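Local coordinates for protein endoglucanase (Uncultured bacterium, PDB 3X17) that hydrolyses internal beta-1,4-glucosidic bonds of cellulose as a glycoside hydrolase family 9 endoglucanase, at residues Y127-C132 and D224-W228; T186-T190 and I543-A547; L195-E199 and M284-F289; F205-L210 and V219-L223. Numbering follows the deposited sequence.

Contact 1. Residues Y127-C132 and D224-W228. With ZN (zinc ion), chain C; CA (calcium ion), chain D.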
loop_
_atom_site.group_PDB
_atom_site.type_symbol
_atom_site.label_atom_id
_atom_site.label_comp_id
_atom_site.label_asym_id
_atom_site.label_seq_id
_atom_site.Cartn_x
_atom_site.Cartn_y
_atom_site.Cartn_z
ATOM N N TYR A 127 -1.730 -10.233 -4.375
ATOM C CA TYR A 127 -1.908 -9.799 -5.760
ATOM C C TYR A 127 -2.246 -10.989 -6.676
ATOM O O TYR A 127 -3.115 -10.900 -7.551
ATOM C CB TYR A 127 -0.648 -9.074 -6.274
ATOM C CG TYR A 127 -0.434 -7.725 -5.626
ATOM C CD1 TYR A 127 -1.149 -6.630 -6.041
ATOM C CD2 TYR A 127 0.408 -7.577 -4.532
ATOM C CE1 TYR A 127 -1.081 -5.429 -5.363
ATOM C CE2 TYR A 127 0.531 -6.352 -3.882
ATOM C CZ TYR A 127 -0.207 -5.278 -4.317
ATOM O OH TYR A 127 -0.097 -4.041 -3.705
ATOM N N TYR A 128 -1.528 -12.090 -6.503
ATOM C CA TYR A 128 -1.797 -13.284 -7.297
ATOM C C TYR A 128 -3.259 -13.678 -7.118
ATOM O O TYR A 128 -3.911 -14.070 -8.054
ATOM C CB TYR A 128 -0.864 -14.447 -6.885
ATOM C CG TYR A 128 -1.320 -15.822 -7.333
ATOM C CD1 TYR A 128 -1.448 -16.132 -8.685
ATOM C CD2 TYR A 128 -1.491 -16.851 -6.397
ATOM C CE1 TYR A 128 -1.795 -17.421 -9.100
ATOM C CE2 TYR A 128 -1.892 -18.101 -6.783
ATOM C CZ TYR A 128 -2.002 -18.399 -8.140
ATOM O OH TYR A 128 -2.336 -19.677 -8.516
ATOM N N LEU A 129 -3.790 -13.456 -5.928
ATOM C CA LEU A 129 -5.130 -13.920 -5.610
ATOM C C LEU A 129 -6.177 -12.911 -6.113
ATOM O O LEU A 129 -7.384 -13.194 -6.125
ATOM C CB LEU A 129 -5.240 -14.092 -4.096
ATOM C CG LEU A 129 -4.855 -15.436 -3.466
ATOM C CD1 LEU A 129 -4.181 -16.462 -4.403
ATOM C CD2 LEU A 129 -4.174 -15.300 -2.128
ATOM N N GLN A 130 -5.706 -11.731 -6.500
ATOM C CA GLN A 130 -6.553 -10.690 -7.097
ATOM C C GLN A 130 -6.549 -10.698 -8.628
ATOM O O GLN A 130 -7.231 -9.883 -9.250
ATOM C CB GLN A 130 -6.107 -9.304 -6.621
ATOM C CG GLN A 130 -6.308 -9.037 -5.132
ATOM C CD GLN A 130 -7.724 -8.616 -4.792
ATOM O OE1 GLN A 130 -8.441 -9.323 -4.084
ATOM N NE2 GLN A 130 -8.159 -7.498 -5.353
ATOM N N ARG A 131 -5.716 -11.530 -9.243
ATOM C CA ARG A 131 -5.615 -11.552 -10.710
ATOM C C ARG A 131 -6.956 -11.788 -11.408
ATOM O O ARG A 131 -7.806 -12.510 -10.904
ATOM C CB ARG A 131 -4.619 -12.592 -11.190
ATOM C CG ARG A 131 -3.160 -12.277 -10.876
ATOM C CD ARG A 131 -2.206 -13.403 -11.432
ATOM N NE ARG A 131 -0.817 -13.203 -10.994
ATOM C CZ ARG A 131 0.217 -13.944 -11.401
ATOM N NH1 ARG A 131 0.025 -14.959 -12.243
ATOM N NH2 ARG A 131 1.454 -13.668 -10.974
ATOM N N CYS A 132 -7.151 -11.112 -12.535
ATOM C CA CYS A 132 -8.402 -11.168 -13.286
ATOM C C CYS A 132 -8.103 -11.880 -14.591
ATOM O O CYS A 132 -6.984 -11.791 -15.102
ATOM C CB CYS A 132 -8.873 -9.754 -13.592
ATOM S SG CYS A 132 -10.427 -9.549 -14.520
ATOM N N ASP A 224 7.590 -11.293 -11.456
ATOM C CA ASP A 224 6.524 -11.950 -12.200
ATOM C C ASP A 224 5.173 -11.323 -11.888
ATOM O O ASP A 224 4.370 -11.113 -12.792
ATOM C CB ASP A 224 6.488 -13.445 -11.925
ATOM C CG ASP A 224 7.724 -14.153 -12.447
ATOM O OD1 ASP A 224 8.131 -13.902 -13.611
ATOM O OD2 ASP A 224 8.353 -14.855 -11.638
ATOM N N GLU A 225 4.910 -11.016 -10.618
ATOM C CA GLU A 225 3.606 -10.437 -10.303
ATOM C C GLU A 225 3.478 -9.066 -10.965
ATOM O O GLU A 225 2.468 -8.773 -11.606
ATOM C CB GLU A 225 3.369 -10.305 -8.803
ATOM C CG GLU A 225 1.890 -9.970 -8.481
ATOM C CD GLU A 225 0.954 -11.121 -8.877
ATOM O OE1 GLU A 225 1.323 -12.292 -8.610
ATOM O OE2 GLU A 225 -0.091 -10.859 -9.513
ATOM N N VAL A 226 4.461 -8.203 -10.717
ATOM C CA VAL A 226 4.522 -6.902 -11.362
ATOM C C VAL A 226 4.288 -7.025 -12.861
ATOM O O VAL A 226 3.609 -6.196 -13.454
ATOM C CB VAL A 226 5.878 -6.209 -11.124
ATOM C CG1 VAL A 226 6.095 -5.096 -12.146
ATOM C CG2 VAL A 226 5.953 -5.666 -9.678
ATOM N N ARG A 227 4.875 -8.044 -13.481
ATOM C CA ARG A 227 4.787 -8.165 -14.917
ATOM C C ARG A 227 3.341 -8.448 -15.346
ATOM O O ARG A 227 2.886 -7.916 -16.332
ATOM C CB ARG A 227 5.716 -9.280 -15.427
ATOM C CG ARG A 227 5.919 -9.195 -16.918
ATOM C CD ARG A 227 6.020 -10.535 -17.609
ATOM N NE ARG A 227 7.395 -11.011 -17.668
ATOM C CZ ARG A 227 8.039 -11.372 -18.777
ATOM N NH1 ARG A 227 7.455 -11.328 -19.984
ATOM N NH2 ARG A 227 9.291 -11.785 -18.666
ATOM N N TRP A 228 2.623 -9.267 -14.576
ATOM C CA TRP A 228 1.195 -9.437 -14.771
ATOM C C TRP A 228 0.499 -8.080 -14.864
ATOM O O TRP A 228 -0.292 -7.849 -15.771
ATOM C CB TRP A 228 0.580 -10.260 -13.632
ATOM C CG TRP A 228 -0.845 -10.733 -13.910
ATOM C CD1 TRP A 228 -2.011 -10.111 -13.542
ATOM C CD2 TRP A 228 -1.235 -11.918 -14.631
ATOM N NE1 TRP A 228 -3.095 -10.814 -14.014
ATOM C CE2 TRP A 228 -2.648 -11.929 -14.684
ATOM C CE3 TRP A 228 -0.524 -12.962 -15.243
ATOM C CZ2 TRP A 228 -3.366 -12.962 -15.294
ATOM C CZ3 TRP A 228 -1.246 -13.984 -15.888
ATOM C CH2 TRP A 228 -2.647 -13.968 -15.915
HETATM ZN ZN ZN C . -11.859 -10.604 -13.288
HETATM CA CA CA D . 9.746 -16.640 -10.700
#
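R131 does most of the work here. Its side chain is almost fully extended, with chi1 in m and chi2, chi3 and chi4 all near 180°. This straight arm carries the guanidinium across to helix 224-228. E225 bends to meet it: chi1 is t, but chi2 turns to p and brings the carboxylate round to the arginine. The result is a two-point salt bridge. R131 NE donates to E225 OE2 at 2.9 Å, and R131 NH2 donates to E225 OE1 at 2.7 Å. W228 supports the same arm. The guanidinium lies flat on the indole, with planes at 9° and centres 4.5 Å apart. R131 CD sits over the five-membered ring, 3.6 Å from its centroid, as a CH-pi contact. The aliphatic part of E225 also packs on Y127, with Y127 CB 3.5 Å from E225 CG. Each segment also supplies one metal ligand: C132 SG to zinc at 2.2 Å, D224 OD2 to calcium at 2.5 Å. A further salt bridge joins R131 NH1 to E214, another calcium-site residue. The contact thus joins the C-terminal end of helix 115-130 to helix 221-235. Y127 also touches helices 184-200 and 543-558, while V226 packs on helix 184-200.

Contact 2. Residues T186-T190 and I543-A547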
loop_
_atom_site.group_PDB
_atom_site.type_symbol
_atom_site.label_atom_id
_atom_site.label_comp_id
_atom_site.label_asym_id
_atom_site.label_seq_id
_atom_site.Cartn_x
_atom_site.Cartn_y
_atom_site.Cartn_z
ATOM N N THR A 186 -4.458 3.176 -10.319
ATOM C CA THR A 186 -3.924 2.451 -9.168
ATOM C C THR A 186 -2.950 1.357 -9.592
ATOM O O THR A 186 -1.987 1.082 -8.882
ATOM C CB THR A 186 -5.061 1.801 -8.330
ATOM O OG1 THR A 186 -6.005 1.204 -9.226
ATOM C CG2 THR A 186 -5.776 2.844 -7.441
ATOM N N THR A 187 -3.238 0.687 -10.708
ATOM C CA THR A 187 -2.387 -0.390 -11.190
ATOM C C THR A 187 -0.981 0.107 -11.458
ATOM O O THR A 187 -0.016 -0.566 -11.111
ATOM C CB THR A 187 -2.930 -1.070 -12.500
ATOM O OG1 THR A 187 -4.133 -1.771 -12.199
ATOM C CG2 THR A 187 -1.911 -2.135 -13.062
ATOM N N ALA A 188 -0.865 1.288 -12.060
ATOM C CA ALA A 188 0.438 1.827 -12.405
ATOM C C ALA A 188 1.242 2.241 -11.166
ATOM O O ALA A 188 2.399 1.826 -11.012
ATOM C CB ALA A 188 0.304 2.974 -13.425
ATOM N N VAL A 189 0.609 2.894 -10.192
ATOM C CA VAL A 189 1.368 3.301 -8.990
ATOM C C VAL A 189 1.671 2.096 -8.115
ATOM O O VAL A 189 2.615 2.115 -7.315
ATOM C CB VAL A 189 0.657 4.400 -8.144
ATOM C CG1 VAL A 189 0.350 5.624 -8.977
ATOM C CG2 VAL A 189 -0.594 3.868 -7.412
ATOM N N THR A 190 0.781 1.108 -8.156
ATOM C CA THR A 190 0.979 -0.116 -7.406
ATOM C C THR A 190 2.180 -0.855 -7.979
ATOM O O THR A 190 3.107 -1.199 -7.250
ATOM C CB THR A 190 -0.278 -1.017 -7.515
ATOM O OG1 THR A 190 -1.331 -0.421 -6.750
ATOM C CG2 THR A 190 0.000 -2.428 -6.968
ATOM N N ILE A 543 -5.462 -2.611 -4.157
ATOM C CA ILE A 543 -4.108 -2.899 -4.609
ATOM C C ILE A 543 -3.128 -1.778 -4.200
ATOM O O ILE A 543 -1.957 -2.049 -3.918
ATOM C CB ILE A 543 -4.029 -3.149 -6.143
ATOM C CG1 ILE A 543 -4.605 -1.967 -6.931
ATOM C CG2 ILE A 543 -4.709 -4.477 -6.507
ATOM C CD1 ILE A 543 -4.348 -2.029 -8.441
ATOM N N ASP A 544 -3.582 -0.522 -4.225
ATOM C CA ASP A 544 -2.683 0.574 -3.848
ATOM C C ASP A 544 -2.468 0.673 -2.324
ATOM O O ASP A 544 -1.560 1.358 -1.868
ATOM C CB ASP A 544 -3.111 1.914 -4.469
ATOM C CG ASP A 544 -4.437 2.413 -3.930
ATOM O OD1 ASP A 544 -5.375 1.599 -3.846
ATOM O OD2 ASP A 544 -4.548 3.618 -3.588
ATOM N N TYR A 545 -3.245 -0.074 -1.543
ATOM C CA TYR A 545 -3.031 -0.123 -0.104
ATOM C C TYR A 545 -1.910 -1.118 0.194
ATOM O O TYR A 545 -1.049 -0.860 1.021
ATOM C CB TYR A 545 -4.286 -0.579 0.633
ATOM C CG TYR A 545 -5.517 0.294 0.454
ATOM C CD1 TYR A 545 -5.439 1.578 -0.124
ATOM C CD2 TYR A 545 -6.723 -0.097 1.020
ATOM C CE1 TYR A 545 -6.581 2.395 -0.197
ATOM C CE2 TYR A 545 -7.851 0.674 0.921
ATOM C CZ TYR A 545 -7.793 1.902 0.302
ATOM O OH TYR A 545 -8.932 2.664 0.308
ATOM N N ASN A 546 -1.939 -2.244 -0.506
ATOM C CA ASN A 546 -0.969 -3.302 -0.341
ATOM C C ASN A 546 0.432 -2.937 -0.809
ATOM O O ASN A 546 1.419 -3.547 -0.394
ATOM C CB ASN A 546 -1.468 -4.583 -1.018
ATOM C CG ASN A 546 -2.110 -5.537 -0.022
ATOM O OD1 ASN A 546 -3.050 -5.153 0.658
ATOM N ND2 ASN A 546 -1.471 -6.693 0.214
ATOM N N ALA A 547 0.513 -1.965 -1.703
ATOM C CA ALA A 547 1.788 -1.616 -2.326
ATOM C C ALA A 547 2.773 -1.040 -1.300
ATOM O O ALA A 547 3.900 -1.480 -1.230
ATOM C CB ALA A 547 1.566 -0.643 -3.467
#
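I543, T190 and D544 bury the most surface where these two helix segments meet. The segments run nearly parallel, at 12°, with their axes 8.8 Å apart at closest approach. I543 reaches across with chi1 in p and chi2 in t. Its CD1 ends 3.7 Å from T186 OG1 and 3.7 Å from T187 N. The methyl therefore lies over the first turn of segment 186-190. T190 points toward the other helix. Its OG1 lies 3.4 Å from D544 CA, and the CA atoms of T190 and D544 are 5.2 Å apart. The hydroxyl is used within its own helix, where T190 OG1 donates to T186 O at 2.7 Å. No hydrogen bond crosses between the segments. D544 meets T186 through its side chain, with D544 CG 3.8 Å from T186 CG2. A547 extends the contact by one turn, its CB 4.0 Å from T190 CA. Beyond the pair, T186 OG1 bonds to D176, and I543 O accepts from Y127 OH. Small threonine and alanine side chains permit this tight fit. Close, near-parallel packing of this kind is consistent with inner helices of the (alpha/alpha)6 barrel, the fold of family 9 catalytic domains.

Contact 3. Residues L195-E199 and M284-F289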
loop_
_atom_site.group_PDB
_atom_site.type_symbol
_atom_site.label_atom_id
_atom_site.label_comp_id
_atom_site.label_asym_id
_atom_site.label_seq_id
_atom_site.Cartn_x
_atom_site.Cartn_y
_atom_site.Cartn_z
ATOM N N LEU A 195 7.891 -2.455 -7.563
ATOM C CA LEU A 195 9.170 -2.468 -8.253
ATOM C C LEU A 195 10.235 -1.857 -7.348
ATOM O O LEU A 195 11.364 -2.351 -7.271
ATOM C CB LEU A 195 9.102 -1.666 -9.562
ATOM C CG LEU A 195 8.609 -2.417 -10.805
ATOM C CD1 LEU A 195 8.409 -1.406 -11.928
ATOM C CD2 LEU A 195 9.594 -3.507 -11.252
ATOM N N LYS A 196 9.864 -0.783 -6.659
ATOM C CA LYS A 196 10.800 -0.051 -5.806
ATOM C C LYS A 196 11.151 -0.874 -4.582
ATOM O O LYS A 196 12.271 -0.805 -4.090
ATOM C CB LYS A 196 10.151 1.271 -5.373
ATOM C CG LYS A 196 11.117 2.331 -4.949
ATOM C CD LYS A 196 12.138 2.635 -6.047
ATOM C CE LYS A 196 13.405 3.196 -5.397
ATOM N NZ LYS A 196 14.525 3.222 -6.393
ATOM N N ALA A 197 10.152 -1.559 -4.016
ATOM C CA ALA A 197 10.405 -2.525 -2.960
ATOM C C ALA A 197 11.492 -3.513 -3.398
ATOM O O ALA A 197 12.381 -3.855 -2.614
ATOM C CB ALA A 197 9.134 -3.282 -2.599
ATOM N N TYR A 198 11.334 -4.069 -4.592
ATOM C CA TYR A 198 12.279 -5.052 -5.047
ATOM C C TYR A 198 13.644 -4.427 -5.275
ATOM O O TYR A 198 14.648 -4.964 -4.845
ATOM C CB TYR A 198 11.828 -5.771 -6.316
ATOM C CG TYR A 198 12.957 -6.628 -6.880
ATOM C CD1 TYR A 198 13.232 -7.896 -6.341
ATOM C CD2 TYR A 198 13.851 -6.105 -7.810
ATOM C CE1 TYR A 198 14.290 -8.663 -6.814
ATOM C CE2 TYR A 198 14.955 -6.841 -8.241
ATOM C CZ TYR A 198 15.166 -8.107 -7.737
ATOM O OH TYR A 198 16.229 -8.821 -8.182
ATOM N N GLU A 199 13.667 -3.264 -5.908
ATOM C CA GLU A 199 14.912 -2.570 -6.219
ATOM C C GLU A 199 15.742 -2.257 -4.969
ATOM O O GLU A 199 16.949 -2.397 -4.972
ATOM C CB GLU A 199 14.602 -1.259 -6.954
ATOM C CG GLU A 199 15.830 -0.583 -7.552
ATOM C CD GLU A 199 15.452 0.475 -8.556
ATOM O OE1 GLU A 199 14.531 1.282 -8.269
ATOM O OE2 GLU A 199 16.092 0.528 -9.630
ATOM N N MET A 284 10.498 2.441 -15.258
ATOM C CA MET A 284 11.038 1.702 -14.119
ATOM C C MET A 284 11.301 0.221 -14.411
ATOM O O MET A 284 12.288 -0.324 -13.967
ATOM C CB MET A 284 10.142 1.845 -12.890
ATOM C CG MET A 284 10.255 3.199 -12.241
ATOM S SD MET A 284 8.974 3.419 -10.996
ATOM C CE MET A 284 9.729 2.526 -9.630
ATOM N N ALA A 285 10.350 -0.456 -15.042
ATOM C CA ALA A 285 10.481 -1.898 -15.263
ATOM C C ALA A 285 11.604 -2.146 -16.253
ATOM O O ALA A 285 12.284 -3.183 -16.192
ATOM C CB ALA A 285 9.172 -2.487 -15.796
ATOM N N ALA A 286 11.756 -1.221 -17.199
ATOM C CA ALA A 286 12.822 -1.335 -18.188
ATOM C C ALA A 286 14.184 -1.390 -17.483
ATOM O O ALA A 286 15.066 -2.138 -17.894
ATOM C CB ALA A 286 12.765 -0.173 -19.180
ATOM N N ARG A 287 14.341 -0.628 -16.429
ATOM C CA ARG A 287 15.569 -0.581 -15.695
ATOM C C ARG A 287 15.695 -1.820 -14.850
ATOM O O ARG A 287 16.728 -2.398 -14.767
ATOM C CB ARG A 287 15.624 0.670 -14.820
ATOM C CG ARG A 287 16.658 0.659 -13.733
ATOM C CD ARG A 287 16.133 1.236 -12.451
ATOM N NE ARG A 287 15.464 2.465 -12.717
ATOM C CZ ARG A 287 14.508 3.017 -11.995
ATOM N NH1 ARG A 287 14.076 2.491 -10.891
ATOM N NH2 ARG A 287 14.009 4.142 -12.407
ATOM N N ILE A 288 14.619 -2.223 -14.231
ATOM C CA ILE A 288 14.711 -3.242 -13.210
ATOM C C ILE A 288 14.730 -4.661 -13.800
ATOM O O ILE A 288 15.349 -5.564 -13.222
ATOM C CB ILE A 288 13.595 -3.052 -12.150
ATOM C CG1 ILE A 288 13.884 -1.830 -11.287
ATOM C CG2 ILE A 288 13.453 -4.249 -11.263
ATOM C CD1 ILE A 288 12.682 -1.378 -10.485
ATOM N N PHE A 289 14.059 -4.871 -14.936
ATOM C CA PHE A 289 13.918 -6.238 -15.483
ATOM C C PHE A 289 15.114 -6.564 -16.357
ATOM O O PHE A 289 15.182 -7.656 -16.906
ATOM C CB PHE A 289 12.644 -6.390 -16.345
ATOM C CG PHE A 289 11.420 -6.750 -15.567
ATOM C CD1 PHE A 289 10.666 -5.763 -14.942
ATOM C CD2 PHE A 289 10.994 -8.082 -15.489
ATOM C CE1 PHE A 289 9.537 -6.093 -14.191
ATOM C CE2 PHE A 289 9.861 -8.422 -14.740
ATOM C CZ PHE A 289 9.115 -7.416 -14.119
#
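L195 is the main bump on segment 195-199. Its CD1 fits against the facing helix near its C-terminal end, 3.8 Å from both M284 CB and A285 N. The small side chain of A285 leaves room there. L195 CD2 rests 3.9 Å from F289 CE1, which borders the hollow. In return, I288 pushes between L195, Y198 and E199. Its CD1 lies 3.7 Å from L195 CB, and its CG2 lies 3.9 Å from Y198 CD2. The two helices, 184-200 and 272-288, belong to the (alpha/alpha)6 barrel. Their local axes come within 10.8 Å and cross at 26°, so large side chains fill the gap. Towards one edge the chemistry turns polar. E199 sits between two positive groups: K196 NZ donates to E199 OE1 at 2.7 Å, and R287 NH1 donates to E199 OE2 at 3.1 Å. R287 also pairs with E346, and K196 with D386. L390 of helix 381-390 packs on K196, E199 and R287.

Contact 4. Residues F205-L210 and V219-L223. With CA (calcium ion), chain D.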
loop_
_atom_site.group_PDB
_atom_site.type_symbol
_atom_site.label_atom_id
_atom_site.label_comp_id
_atom_site.label_asym_id
_atom_site.label_seq_id
_atom_site.Cartn_x
_atom_site.Cartn_y
_atom_site.Cartn_z
ATOM N N PHE A 205 13.489 -10.938 -1.816
ATOM C CA PHE A 205 12.621 -11.417 -2.896
ATOM C C PHE A 205 13.315 -12.461 -3.783
ATOM O O PHE A 205 14.134 -12.106 -4.636
ATOM C CB PHE A 205 12.211 -10.235 -3.781
ATOM C CG PHE A 205 11.314 -9.245 -3.111
ATOM C CD1 PHE A 205 9.973 -9.524 -2.919
ATOM C CD2 PHE A 205 11.785 -7.982 -2.785
ATOM C CE1 PHE A 205 9.120 -8.572 -2.347
ATOM C CE2 PHE A 205 10.949 -7.038 -2.211
ATOM C CZ PHE A 205 9.610 -7.316 -2.046
ATOM N N ALA A 206 12.868 -13.707 -3.719
ATOM C CA ALA A 206 13.469 -14.749 -4.539
ATOM C C ALA A 206 12.538 -15.310 -5.620
ATOM O O ALA A 206 11.317 -15.274 -5.486
ATOM C CB ALA A 206 14.029 -15.886 -3.636
ATOM N N ASP A 207 13.130 -15.916 -6.645
ATOM C CA ASP A 207 12.404 -16.873 -7.479
ATOM C C ASP A 207 11.775 -17.928 -6.575
ATOM O O ASP A 207 12.409 -18.395 -5.619
ATOM C CB ASP A 207 13.347 -17.516 -8.510
ATOM C CG ASP A 207 12.606 -18.343 -9.545
ATOM O OD1 ASP A 207 11.370 -18.228 -9.657
ATOM O OD2 ASP A 207 13.260 -19.143 -10.243
ATOM N N GLY A 208 10.495 -18.214 -6.820
ATOM C CA GLY A 208 9.758 -19.254 -6.105
ATOM C C GLY A 208 9.217 -18.793 -4.773
ATOM O O GLY A 208 8.429 -19.494 -4.152
ATOM N N GLN A 209 9.616 -17.606 -4.329
ATOM C CA GLN A 209 9.105 -17.043 -3.071
ATOM C C GLN A 209 7.584 -17.129 -2.875
ATOM O O GLN A 209 7.106 -17.388 -1.760
ATOM C CB GLN A 209 9.553 -15.602 -2.874
ATOM C CG GLN A 209 9.041 -14.991 -1.536
ATOM C CD GLN A 209 9.261 -13.496 -1.475
ATOM O OE1 GLN A 209 9.440 -12.849 -2.505
ATOM N NE2 GLN A 209 9.277 -12.941 -0.264
ATOM N N LEU A 210 6.815 -16.892 -3.935
ATOM C CA LEU A 210 5.410 -16.550 -3.761
ATOM C C LEU A 210 4.473 -17.668 -4.198
ATOM O O LEU A 210 3.250 -17.485 -4.247
ATOM C CB LEU A 210 5.077 -15.243 -4.505
ATOM C CG LEU A 210 5.798 -14.029 -3.919
ATOM C CD1 LEU A 210 5.561 -12.728 -4.740
ATOM C CD2 LEU A 210 5.415 -13.859 -2.447
ATOM N N VAL A 219 13.216 -15.848 -12.275
ATOM C CA VAL A 219 12.954 -14.423 -12.030
ATOM C C VAL A 219 12.269 -14.266 -10.644
ATOM O O VAL A 219 11.334 -14.997 -10.316
ATOM C CB VAL A 219 12.061 -13.839 -13.162
ATOM C CG1 VAL A 219 11.786 -12.353 -12.964
ATOM C CG2 VAL A 219 12.679 -14.111 -14.575
ATOM N N PRO A 220 12.712 -13.290 -9.836
ATOM C CA PRO A 220 12.020 -13.102 -8.559
ATOM C C PRO A 220 10.518 -12.992 -8.759
ATOM O O PRO A 220 10.077 -12.283 -9.661
ATOM C CB PRO A 220 12.591 -11.772 -8.056
ATOM C CG PRO A 220 13.996 -11.754 -8.677
ATOM C CD PRO A 220 13.711 -12.241 -10.074
ATOM N N ASP A 221 9.751 -13.726 -7.962
ATOM C CA ASP A 221 8.311 -13.844 -8.141
ATOM C C ASP A 221 7.632 -12.481 -8.066
ATOM O O ASP A 221 6.643 -12.255 -8.738
ATOM C CB ASP A 221 7.713 -14.779 -7.077
ATOM C CG ASP A 221 7.929 -16.236 -7.410
ATOM O OD1 ASP A 221 8.598 -16.500 -8.422
ATOM O OD2 ASP A 221 7.481 -17.107 -6.642
ATOM N N ILE A 222 8.121 -11.598 -7.201
ATOM C CA ILE A 222 7.529 -10.259 -7.081
ATOM C C ILE A 222 7.576 -9.570 -8.443
ATOM O O ILE A 222 6.629 -8.894 -8.825
ATOM C CB ILE A 222 8.239 -9.363 -6.014
ATOM C CG1 ILE A 222 7.460 -8.035 -5.796
ATOM C CG2 ILE A 222 9.641 -9.022 -6.466
ATOM C CD1 ILE A 222 6.046 -8.219 -5.260
ATOM N N LEU A 223 8.612 -9.860 -9.236
ATOM C CA LEU A 223 8.719 -9.305 -10.597
ATOM C C LEU A 223 7.794 -9.994 -11.601
ATOM O O LEU A 223 7.192 -9.338 -12.432
ATOM C CB LEU A 223 10.168 -9.331 -11.111
ATOM C CG LEU A 223 11.163 -8.515 -10.271
ATOM C CD1 LEU A 223 12.525 -8.478 -10.935
ATOM C CD2 LEU A 223 10.628 -7.116 -10.007
HETATM CA CA CA D . 9.746 -16.640 -10.700
HETATM O O HOH W 1 9.896 -12.670 -5.157
#
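The D221 carboxylate accepts two amides of the facing loop, G208 N and L210 N. Residues A206 to Q209 form a type II beta turn, closed by Q209 N donating to A206 O at 3.1 Å. G208 takes the positive phi that this turn needs. G208 N donates to D221 OD1 at 3.0 Å, and L210 N donates to D221 OD2 at 2.8 Å. A206 O also accepts a weak bond from D221 N at 3.3 Å. A water fills the space beside it. The water donates to A206 O at 3.0 Å and to Q209 OE1 at 2.7 Å, and accepts from I222 N at 2.9 Å. This satisfies an amide in the first turn of the helix. D221 OD1 has a second role as a calcium ligand at 2.5 Å. D207 OD1 (2.5 Å) and V219 O (2.3 Å) also bind the ion. E214, N217 and D224 complete the site. D207 OD2 accepts from G218 N. Apolar contacts flank the polar part: F205 CD1 lies 3.6 Å from I222 CB, and L210 CD1 lies 4.5 Å from I222 CB. The calcium thus fastens the loop after helix 184-200 to the start of helix 221-235. P220 occupies the N-cap position, right before the helix. F205 and P220 pack on Y198 of helix 184-200, L210 on helix 115-130, and F205 also on helix 543-558.

All four contacts are largely buried, but at different depths. Contact 2 is the most central, about 6 Å from the chain centre, and has no hydrogen bond between its segments. Contacts 1, 3 and 4 lie about 15, 17 and 19 Å out and add polar chemistry: an arginine stack and salt bridge, a charged network, and a calcium site. Contact 4 includes more exposed turn residues. Contacts 2 and 3 share helix 184-200, while contacts 1 and 4 share helix 221-235 and the same calcium. Y127 OH reaches I543 O at 2.7 Å, joining contacts 1 and 2. F289 CZ meets L223 O at 3.2 Å, joining contacts 3 and 4.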